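PDB 5LHA: omega transaminase from Pseudomonas sp., which catalyses the transfer of amino groups between amines and carbonyl compounds, using pyridoxal 5'-phosphate as the cofactor that shuttles the amino group. Local coordinates for residues V38-D43 / T48-Q53; H208-L213 / R251-R256; G274-S279 / D346-E351. All blocks are in the same frame, centred on the assembly; numbering follows the deposited sequence.

Contact 1: V38-D43 / T48-Q53; sequences VIARGD and TDIDGQ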
loop_
_atom_site.group_PDB
_atom_site.type_symbol
_atom_site.label_atom_id
_atom_site.label_comp_id
_atom_site.label_asym_id
_atom_site.label_seq_id
_atom_site.Cartn_x
_atom_site.Cartn_y
_atom_site.Cartn_z
ATOM N N VAL A 38 34.000 1.652 -24.980
ATOM C CA VAL A 38 34.606 2.615 -24.062
ATOM C C VAL A 38 34.882 3.919 -24.806
ATOM O O VAL A 38 35.834 4.017 -25.587
ATOM C CB VAL A 38 35.887 2.060 -23.429
ATOM C CG1 VAL A 38 36.347 2.960 -22.290
ATOM C CG2 VAL A 38 35.657 0.636 -22.947
ATOM N N ILE A 39 34.080 4.938 -24.507
ATOM C CA ILE A 39 34.202 6.250 -25.131
ATOM C C ILE A 39 35.252 7.058 -24.388
ATOM O O ILE A 39 35.159 7.242 -23.169
ATOM C CB ILE A 39 32.847 6.971 -25.125
ATOM C CG1 ILE A 39 31.811 6.178 -25.937
ATOM C CG2 ILE A 39 33.000 8.407 -25.619
ATOM C CD1 ILE A 39 32.153 5.950 -27.385
ATOM N N ALA A 40 36.248 7.562 -25.119
ATOM C CA ALA A 40 37.340 8.307 -24.506
ATOM C C ALA A 40 37.132 9.811 -24.519
ATOM O O ALA A 40 37.374 10.475 -23.505
ATOM C CB ALA A 40 38.658 7.987 -25.212
ATOM N N ARG A 41 36.691 10.374 -25.639
ATOM C CA ARG A 41 36.713 11.816 -25.807
ATOM C C ARG A 41 35.483 12.237 -26.606
ATOM O O ARG A 41 34.941 11.461 -27.396
ATOM C CB ARG A 41 38.017 12.231 -26.513
ATOM C CG ARG A 41 39.263 12.034 -25.638
ATOM C CD ARG A 41 40.549 12.406 -26.349
ATOM N NE ARG A 41 40.653 13.840 -26.599
ATOM C CZ ARG A 41 41.101 14.716 -25.706
ATOM N NH1 ARG A 41 41.505 14.307 -24.510
ATOM N NH2 ARG A 41 41.165 16.001 -26.017
ATOM N N GLY A 42 35.044 13.459 -26.377
ATOM C CA GLY A 42 33.945 14.033 -27.135
ATOM C C GLY A 42 34.263 15.455 -27.535
ATOM O O GLY A 42 34.831 16.219 -26.757
ATOM N N ASP A 43 33.895 15.803 -28.765
ATOM C CA ASP A 43 34.092 17.169 -29.231
ATOM C C ASP A 43 33.041 17.492 -30.287
ATOM O O ASP A 43 32.886 16.742 -31.255
ATOM C CB ASP A 43 35.511 17.327 -29.788
ATOM C CG ASP A 43 35.883 18.755 -30.060
ATOM O OD1 ASP A 43 36.414 19.416 -29.142
ATOM O OD2 ASP A 43 35.633 19.224 -31.182
ATOM N N THR A 48 34.832 9.668 -29.692
ATOM C CA THR A 48 35.895 8.755 -30.087
ATOM C C THR A 48 36.133 7.752 -28.965
ATOM O O THR A 48 36.230 8.140 -27.796
ATOM C CB THR A 48 37.169 9.537 -30.415
ATOM O OG1 THR A 48 36.834 10.636 -31.268
ATOM C CG2 THR A 48 38.202 8.660 -31.129
ATOM N N ASP A 49 36.239 6.473 -29.314
ATOM C CA ASP A 49 36.429 5.451 -28.299
ATOM C C ASP A 49 37.916 5.278 -27.992
ATOM O O ASP A 49 38.771 5.975 -28.539
ATOM C CB ASP A 49 35.757 4.142 -28.729
ATOM C CG ASP A 49 36.360 3.542 -29.982
ATOM O OD1 ASP A 49 37.459 3.943 -30.396
ATOM O OD2 ASP A 49 35.712 2.654 -30.567
ATOM N N ILE A 50 38.229 4.367 -27.066
ATOM C CA ILE A 50 39.615 4.099 -26.689
ATOM C C ILE A 50 40.414 3.440 -27.802
ATOM O O ILE A 50 41.636 3.309 -27.675
ATOM C CB ILE A 50 39.709 3.196 -25.442
ATOM C CG1 ILE A 50 38.998 1.850 -25.700
ATOM C CG2 ILE A 50 39.175 3.927 -24.229
ATOM C CD1 ILE A 50 39.286 0.735 -24.679
ATOM N N ASP A 51 39.755 2.993 -28.867
ATOM C CA ASP A 51 40.436 2.464 -30.037
ATOM C C ASP A 51 40.627 3.523 -31.109
ATOM O O ASP A 51 41.031 3.192 -32.227
ATOM C CB ASP A 51 39.656 1.279 -30.609
ATOM C CG ASP A 51 39.634 0.077 -29.670
ATOM O OD1 ASP A 51 40.713 -0.343 -29.205
ATOM O OD2 ASP A 51 38.532 -0.451 -29.395
ATOM N N GLY A 52 40.360 4.787 -30.790
ATOM C CA GLY A 52 40.542 5.872 -31.734
ATOM C C GLY A 52 39.545 5.935 -32.871
ATOM O O GLY A 52 39.755 6.711 -33.810
ATOM N N GLN A 53 38.481 5.136 -32.842
ATOM C CA GLN A 53 37.462 5.203 -33.882
ATOM C C GLN A 53 36.465 6.310 -33.556
ATOM O O GLN A 53 36.021 6.440 -32.413
ATOM C CB GLN A 53 36.750 3.860 -34.025
ATOM C CG GLN A 53 37.672 2.688 -34.313
ATOM C CD GLN A 53 38.191 2.694 -35.742
ATOM O OE1 GLN A 53 37.410 2.818 -36.687
ATOM N NE2 GLN A 53 39.510 2.566 -35.907
#
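A classic beta bulge marks the hairpin of strands 37-43 and 46-49: Ala40 and Arg41 both face Thr48. Thr48 O takes two donors in its carbonyl plane, Ala40 N at 2.7 Å and Arg41 N at 3.1 Å, while Thr48 N returns a bond to Arg41 O at 2.9 Å. The extra residue shifts the register by one between this pair and the next, Ile39 with Asp49, which is an antiparallel non-hydrogen-bonded pair. Past it, Ile50 N meets Val38 O at 2.8 Å, almost along the C=O axis (172°).

The chain then leaves the strand in a type I beta turn from Asp49 to Gly52. Asp49 OD1 braces this turn, receiving Gln53 N at 2.9 Å from above the carboxylate plane and Asp51 N in a weak bond. Apolar packing accompanies the backbone bonds. Ile50 turns CG1 into the position between its backbone N and carbonyl carbon (chi1 59°), which lays CG1 and CD1 over Val38 CB, while the other branch, Ile50 CG2, comes within 3.6 Å of Val38 CG1. With an alanine in place of Ile50 these contacts go, which is likely to leave Val38 less covered on the side facing the turn and to open a gap there. Beyond Val38 the sheet runs on into the second subunit, with which this residue makes a parallel beta pairing.

Contact 2: H208-L213 / R251-R256; sequences HCIRQL and REVCDR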
loop_
_atom_site.group_PDB
_atom_site.type_symbol
_atom_site.label_atom_id
_atom_site.label_comp_id
_atom_site.label_asym_id
_atom_site.label_seq_id
_atom_site.Cartn_x
_atom_site.Cartn_y
_atom_site.Cartn_z
ATOM N N HIS A 208 -10.843 8.472 -28.322
ATOM C CA HIS A 208 -10.857 7.222 -27.567
ATOM C C HIS A 208 -10.106 7.381 -26.248
ATOM O O HIS A 208 -10.572 6.938 -25.191
ATOM C CB HIS A 208 -10.243 6.095 -28.403
ATOM C CG HIS A 208 -11.136 5.587 -29.492
ATOM N ND1 HIS A 208 -12.417 5.136 -29.263
ATOM C CD2 HIS A 208 -10.922 5.458 -30.823
ATOM C CE1 HIS A 208 -12.956 4.752 -30.408
ATOM N NE2 HIS A 208 -12.070 4.940 -31.371
ATOM N N CYS A 209 -8.928 8.014 -26.297
ATOM C CA CYS A 209 -8.083 8.096 -25.113
ATOM C C CYS A 209 -8.708 9.009 -24.062
ATOM O O CYS A 209 -8.756 8.660 -22.875
ATOM C CB CYS A 209 -6.693 8.601 -25.507
ATOM S SG CYS A 209 -5.731 7.445 -26.519
ATOM N N ILE A 210 -9.230 10.164 -24.491
ATOM C CA ILE A 210 -9.860 11.107 -23.568
ATOM C C ILE A 210 -11.098 10.498 -22.921
ATOM O O ILE A 210 -11.322 10.647 -21.713
ATOM C CB ILE A 210 -10.189 12.413 -24.308
ATOM C CG1 ILE A 210 -8.891 13.105 -24.692
ATOM C CG2 ILE A 210 -11.023 13.331 -23.446
ATOM C CD1 ILE A 210 -8.069 13.465 -23.487
ATOM N N ARG A 211 -11.924 9.807 -23.710
ATOM C CA ARG A 211 -13.086 9.137 -23.137
ATOM C C ARG A 211 -12.666 8.114 -22.084
ATOM O O ARG A 211 -13.289 8.018 -21.019
ATOM C CB ARG A 211 -13.914 8.483 -24.241
ATOM C CG ARG A 211 -14.949 7.515 -23.726
ATOM C CD ARG A 211 -15.772 6.936 -24.861
ATOM N NE ARG A 211 -16.325 5.629 -24.514
ATOM C CZ ARG A 211 -17.079 4.900 -25.326
ATOM N NH1 ARG A 211 -17.379 5.352 -26.538
ATOM N NH2 ARG A 211 -17.535 3.719 -24.926
ATOM N N GLN A 212 -11.601 7.354 -22.360
ATOM C CA GLN A 212 -11.055 6.446 -21.356
ATOM C C GLN A 212 -10.617 7.208 -20.111
ATOM O O GLN A 212 -10.783 6.725 -18.985
ATOM C CB GLN A 212 -9.874 5.661 -21.937
ATOM C CG GLN A 212 -9.210 4.690 -20.961
ATOM C CD GLN A 212 -7.946 4.050 -21.527
ATOM O OE1 GLN A 212 -6.865 4.638 -21.489
ATOM N NE2 GLN A 212 -8.078 2.840 -22.048
ATOM N N LEU A 213 -10.022 8.387 -20.296
ATOM C CA LEU A 213 -9.562 9.176 -19.157
ATOM C C LEU A 213 -10.728 9.652 -18.285
ATOM O O LEU A 213 -10.662 9.582 -17.050
ATOM C CB LEU A 213 -8.712 10.346 -19.659
ATOM C CG LEU A 213 -8.330 11.452 -18.678
ATOM C CD1 LEU A 213 -7.490 10.911 -17.552
ATOM C CD2 LEU A 213 -7.573 12.533 -19.427
ATOM N N ARG A 251 -5.362 18.910 -20.927
ATOM C CA ARG A 251 -5.509 20.107 -20.103
ATOM C C ARG A 251 -6.966 20.363 -19.732
ATOM O O ARG A 251 -7.274 20.702 -18.583
ATOM C CB ARG A 251 -4.928 21.305 -20.861
ATOM C CG ARG A 251 -4.988 22.676 -20.166
ATOM C CD ARG A 251 -4.037 22.810 -18.991
ATOM N NE ARG A 251 -4.608 22.342 -17.734
ATOM C CZ ARG A 251 -3.946 22.344 -16.583
ATOM N NH1 ARG A 251 -2.697 22.779 -16.542
ATOM N NH2 ARG A 251 -4.523 21.910 -15.477
ATOM N N GLU A 252 -7.875 20.222 -20.697
ATOM C CA GLU A 252 -9.278 20.517 -20.432
ATOM C C GLU A 252 -9.867 19.541 -19.426
ATOM O O GLU A 252 -10.584 19.946 -18.503
ATOM C CB GLU A 252 -10.078 20.456 -21.729
ATOM C CG GLU A 252 -9.761 21.551 -22.714
ATOM C CD GLU A 252 -10.298 21.234 -24.093
ATOM O OE1 GLU A 252 -10.913 20.154 -24.262
ATOM O OE2 GLU A 252 -10.094 22.055 -25.008
ATOM N N VAL A 253 -9.571 18.250 -19.584
ATOM C CA VAL A 253 -10.151 17.242 -18.700
ATOM C C VAL A 253 -9.645 17.417 -17.274
ATOM O O VAL A 253 -10.414 17.307 -16.311
ATOM C CB VAL A 253 -9.860 15.830 -19.245
ATOM C CG1 VAL A 253 -10.326 14.774 -18.261
ATOM C CG2 VAL A 253 -10.555 15.631 -20.580
ATOM N N CYS A 254 -8.351 17.707 -17.117
ATOM C CA CYS A 254 -7.801 17.958 -15.789
ATOM C C CYS A 254 -8.462 19.169 -15.142
ATOM O O CYS A 254 -8.687 19.192 -13.925
ATOM C CB CYS A 254 -6.285 18.160 -15.877
ATOM S SG CYS A 254 -5.317 16.669 -16.233
ATOM N N ASP A 255 -8.791 20.182 -15.947
ATOM C CA ASP A 255 -9.421 21.385 -15.409
ATOM C C ASP A 255 -10.825 21.101 -14.890
ATOM O O ASP A 255 -11.239 21.665 -13.871
ATOM C CB ASP A 255 -9.473 22.475 -16.481
ATOM C CG ASP A 255 -8.133 23.135 -16.713
ATOM O OD1 ASP A 255 -7.313 23.186 -15.772
ATOM O OD2 ASP A 255 -7.908 23.617 -17.844
ATOM N N ARG A 256 -11.565 20.218 -15.567
ATOM C CA ARG A 256 -12.892 19.820 -15.102
ATOM C C ARG A 256 -12.863 19.323 -13.664
ATOM O O ARG A 256 -13.868 19.416 -12.952
ATOM C CB ARG A 256 -13.458 18.730 -16.016
ATOM C CG ARG A 256 -14.901 18.944 -16.465
ATOM C CD ARG A 256 -15.221 18.045 -17.653
ATOM N NE ARG A 256 -14.355 18.370 -18.785
ATOM C CZ ARG A 256 -14.178 17.598 -19.852
ATOM N NH1 ARG A 256 -14.812 16.438 -19.944
ATOM N NH2 ARG A 256 -13.361 17.990 -20.822
#
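Val253 meets Ile210 and Leu213, which lie one turn apart on helix 202-220, and each of its two methyls serves a different partner. The apolar part of the contact rests on these three buried side chains, all of whose CB atoms are directed at the opposing helix. Val253 CG2 touches Ile210 CG2 at 3.7 Å. Val253 CG1 lies 3.7 Å from Leu213 CD2 and 3.9 Å from Leu213 CG, so the leucine offers one methyl and its branch point. The rotation of the valine explains this division: CG1 stands anti to the backbone N (chi1 174°), which leaves CG2 beside that nitrogen and turned to the isoleucine. In both pairs the side chains slide past one another in opposite directions and meet flank to flank. The nearest CA atoms, those of Ile210 and Val253, are 7.8 Å apart, a spacing that short branched side chains can fill.

Charged groups work around this apolar seam. Within segment 251-256, Arg251 NH2 forms a salt bridge to Asp255 OD1 at 3.1 Å. Arg256 reaches back to Glu214 of helix 202-220, adding a salt bridge between the two helices, whereas Arg211 pairs with Asp198 of the third subunit.

The seam continues along helix 246-256, where Ile210 also packs on Tyr246 and Arg249 and Leu213 on Leu250. Leu213 further touches Leu187 of 184-187, the edge strand of the mixed sheet that also holds 225-230 and 260-264, and helix 246-256 is the helix of the beta-alpha-beta crossover joining those two adjacent parallel strands.

Contact 3: G274-S279 / D346-E351; sequences GCMLGS and DIVEAE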
loop_
_atom_site.group_PDB
_atom_site.type_symbol
_atom_site.label_atom_id
_atom_site.label_comp_id
_atom_site.label_asym_id
_atom_site.label_seq_id
_atom_site.Cartn_x
_atom_site.Cartn_y
_atom_site.Cartn_z
ATOM N N GLY A 274 11.177 20.832 -31.112
ATOM C CA GLY A 274 10.848 21.984 -31.927
ATOM C C GLY A 274 10.372 23.188 -31.147
ATOM O O GLY A 274 9.988 24.191 -31.760
ATOM N N CYS A 275 10.356 23.115 -29.822
ATOM C CA CYS A 275 9.831 24.190 -29.003
ATOM C C CYS A 275 10.572 24.169 -27.669
ATOM O O CYS A 275 11.092 23.128 -27.254
ATOM C CB CYS A 275 8.316 24.010 -28.842
ATOM S SG CYS A 275 7.408 25.394 -28.170
ATOM N N MET A 276 10.631 25.328 -27.002
ATOM C CA MET A 276 11.324 25.398 -25.713
ATOM C C MET A 276 10.697 24.464 -24.682
ATOM O O MET A 276 11.381 24.001 -23.761
ATOM C CB MET A 276 11.338 26.835 -25.197
ATOM C CG MET A 276 12.345 27.086 -24.077
ATOM S SD MET A 276 14.070 26.944 -24.610
ATOM C CE MET A 276 14.310 28.501 -25.459
ATOM N N LEU A 277 9.404 24.196 -24.807
ATOM C CA LEU A 277 8.730 23.142 -24.069
ATOM C C LEU A 277 7.896 22.318 -25.032
ATOM O O LEU A 277 7.373 22.843 -26.021
ATOM C CB LEU A 277 7.826 23.688 -22.966
ATOM C CG LEU A 277 8.464 24.368 -21.767
ATOM C CD1 LEU A 277 7.371 24.910 -20.860
ATOM C CD2 LEU A 277 9.355 23.376 -21.033
ATOM N N GLY A 278 7.835 21.012 -24.770
ATOM C CA GLY A 278 6.904 20.169 -25.498
ATOM C C GLY A 278 5.457 20.545 -25.240
ATOM O O GLY A 278 4.622 20.490 -26.146
ATOM N N SER A 279 5.134 20.900 -23.989
ATOM C CA SER A 279 3.773 21.307 -23.643
ATOM C C SER A 279 3.392 22.609 -24.332
ATOM O O SER A 279 2.282 22.748 -24.854
ATOM C CB SER A 279 3.646 21.468 -22.134
ATOM O OG SER A 279 4.597 22.410 -21.681
ATOM N N ASP A 346 21.985 30.221 -22.528
ATOM C CA ASP A 346 22.380 31.282 -23.443
ATOM C C ASP A 346 22.613 30.737 -24.850
ATOM O O ASP A 346 22.133 31.309 -25.835
ATOM C CB ASP A 346 23.607 32.004 -22.890
ATOM C CG ASP A 346 23.276 32.825 -21.650
ATOM O OD1 ASP A 346 22.078 33.051 -21.399
ATOM O OD2 ASP A 346 24.203 33.262 -20.938
ATOM N N ILE A 347 23.341 29.624 -24.965
ATOM C CA ILE A 347 23.586 29.031 -26.281
ATOM C C ILE A 347 22.273 28.587 -26.921
ATOM O O ILE A 347 22.060 28.776 -28.126
ATOM C CB ILE A 347 24.586 27.864 -26.168
ATOM C CG1 ILE A 347 25.981 28.384 -25.818
ATOM C CG2 ILE A 347 24.634 27.049 -27.457
ATOM C CD1 ILE A 347 26.949 27.304 -25.395
ATOM N N VAL A 348 21.374 27.996 -26.125
ATOM C CA VAL A 348 20.109 27.481 -26.653
ATOM C C VAL A 348 19.309 28.598 -27.316
ATOM O O VAL A 348 18.776 28.442 -28.422
ATOM C CB VAL A 348 19.302 26.801 -25.530
ATOM C CG1 VAL A 348 17.885 26.429 -26.004
ATOM C CG2 VAL A 348 20.040 25.570 -25.002
ATOM N N GLU A 349 19.204 29.735 -26.641
ATOM C CA GLU A 349 18.427 30.849 -27.169
ATOM C C GLU A 349 19.178 31.588 -28.268
ATOM O O GLU A 349 18.566 32.034 -29.246
ATOM C CB GLU A 349 18.054 31.788 -26.028
ATOM C CG GLU A 349 17.086 31.145 -25.045
ATOM C CD GLU A 349 16.676 32.079 -23.930
ATOM O OE1 GLU A 349 17.562 32.751 -23.369
ATOM O OE2 GLU A 349 15.470 32.136 -23.609
ATOM N N ALA A 350 20.493 31.761 -28.112
ATOM C CA ALA A 350 21.258 32.498 -29.112
ATOM C C ALA A 350 21.270 31.775 -30.453
ATOM O O ALA A 350 21.164 32.410 -31.509
ATOM C CB ALA A 350 22.688 32.736 -28.621
ATOM N N GLU A 351 21.414 30.451 -30.434
ATOM C CA GLU A 351 21.547 29.664 -31.652
ATOM C C GLU A 351 20.239 29.046 -32.132
ATOM O O GLU A 351 20.264 28.230 -33.061
ATOM C CB GLU A 351 22.609 28.589 -31.425
ATOM C CG GLU A 351 23.947 29.223 -31.082
ATOM C CD GLU A 351 25.052 28.231 -30.852
ATOM O OE1 GLU A 351 24.787 27.012 -30.884
ATOM O OE2 GLU A 351 26.189 28.673 -30.598
#
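Met276 reaches from a loop to helix 335-350 with the end of its side chain, touching Val348 and Glu349. Its backbone stays well back: the nearest CA atoms, those of Met276 and Glu349, are 9.1 Å apart; the thioether covers nearly half of that distance, and the helix side chains reach out to meet it. The methionine starts outward with CG anti to the backbone N (chi1 -164°), then bends twice, at chi2 (67°) and at chi3 (77°). The first bend sets the sulfur over the valine, Met276 SD lying 4.1 Å from Val348 CG1. The second swings the terminal methyl round, so that Met276 CE sits 3.9 Å from Glu349 CG and 4.2 Å from Val348 CG1. One flexible chain thus meets two successive helix residues, crossing the valine obliquely and the glutamate at about a right angle.

On the helix, Val348 presents a single methyl, CG1, to the methionine; the same residue also packs on Leu353 and Pro354 of the following helix. Glu349 takes part through its aliphatic portion alone. Beyond CG its chain runs extended, carrying the carboxylate to Arg105, where OE1 forms a salt bridge. The methyl of Met276 therefore packs against the stem of a charged side chain whose polar end is engaged by the arginine. Met109 of helix 97-109 touches both Met276 and Glu349.

Such packing is consistent with a fold type I aminotransferase, in which a loop following a central-sheet strand meets the long helix leading from the large domain towards the C-terminal one.

How the contacts relate
The three contacts follow one another along the chain and none touches another. Contacts 1 and 2 lie on opposite sides of the chain's centre, about 48 Å apart between centres. Contact 3 is more central: its centre is about 29 Å from that of contact 1 and about 28 Å from that of contact 2, and its nearest atoms come within about 8 Å of contact 2. The six segments contribute none of the residues lining the PMP pocket, such as Asp264, Val266 and Lys293, yet strand 260-264, which carries Asp264, follows helix 246-256 of contact 2 and precedes the loop of contact 3. Other subunits reach contacts 1 and 2, whereas contact 3 lies wholly within its chain.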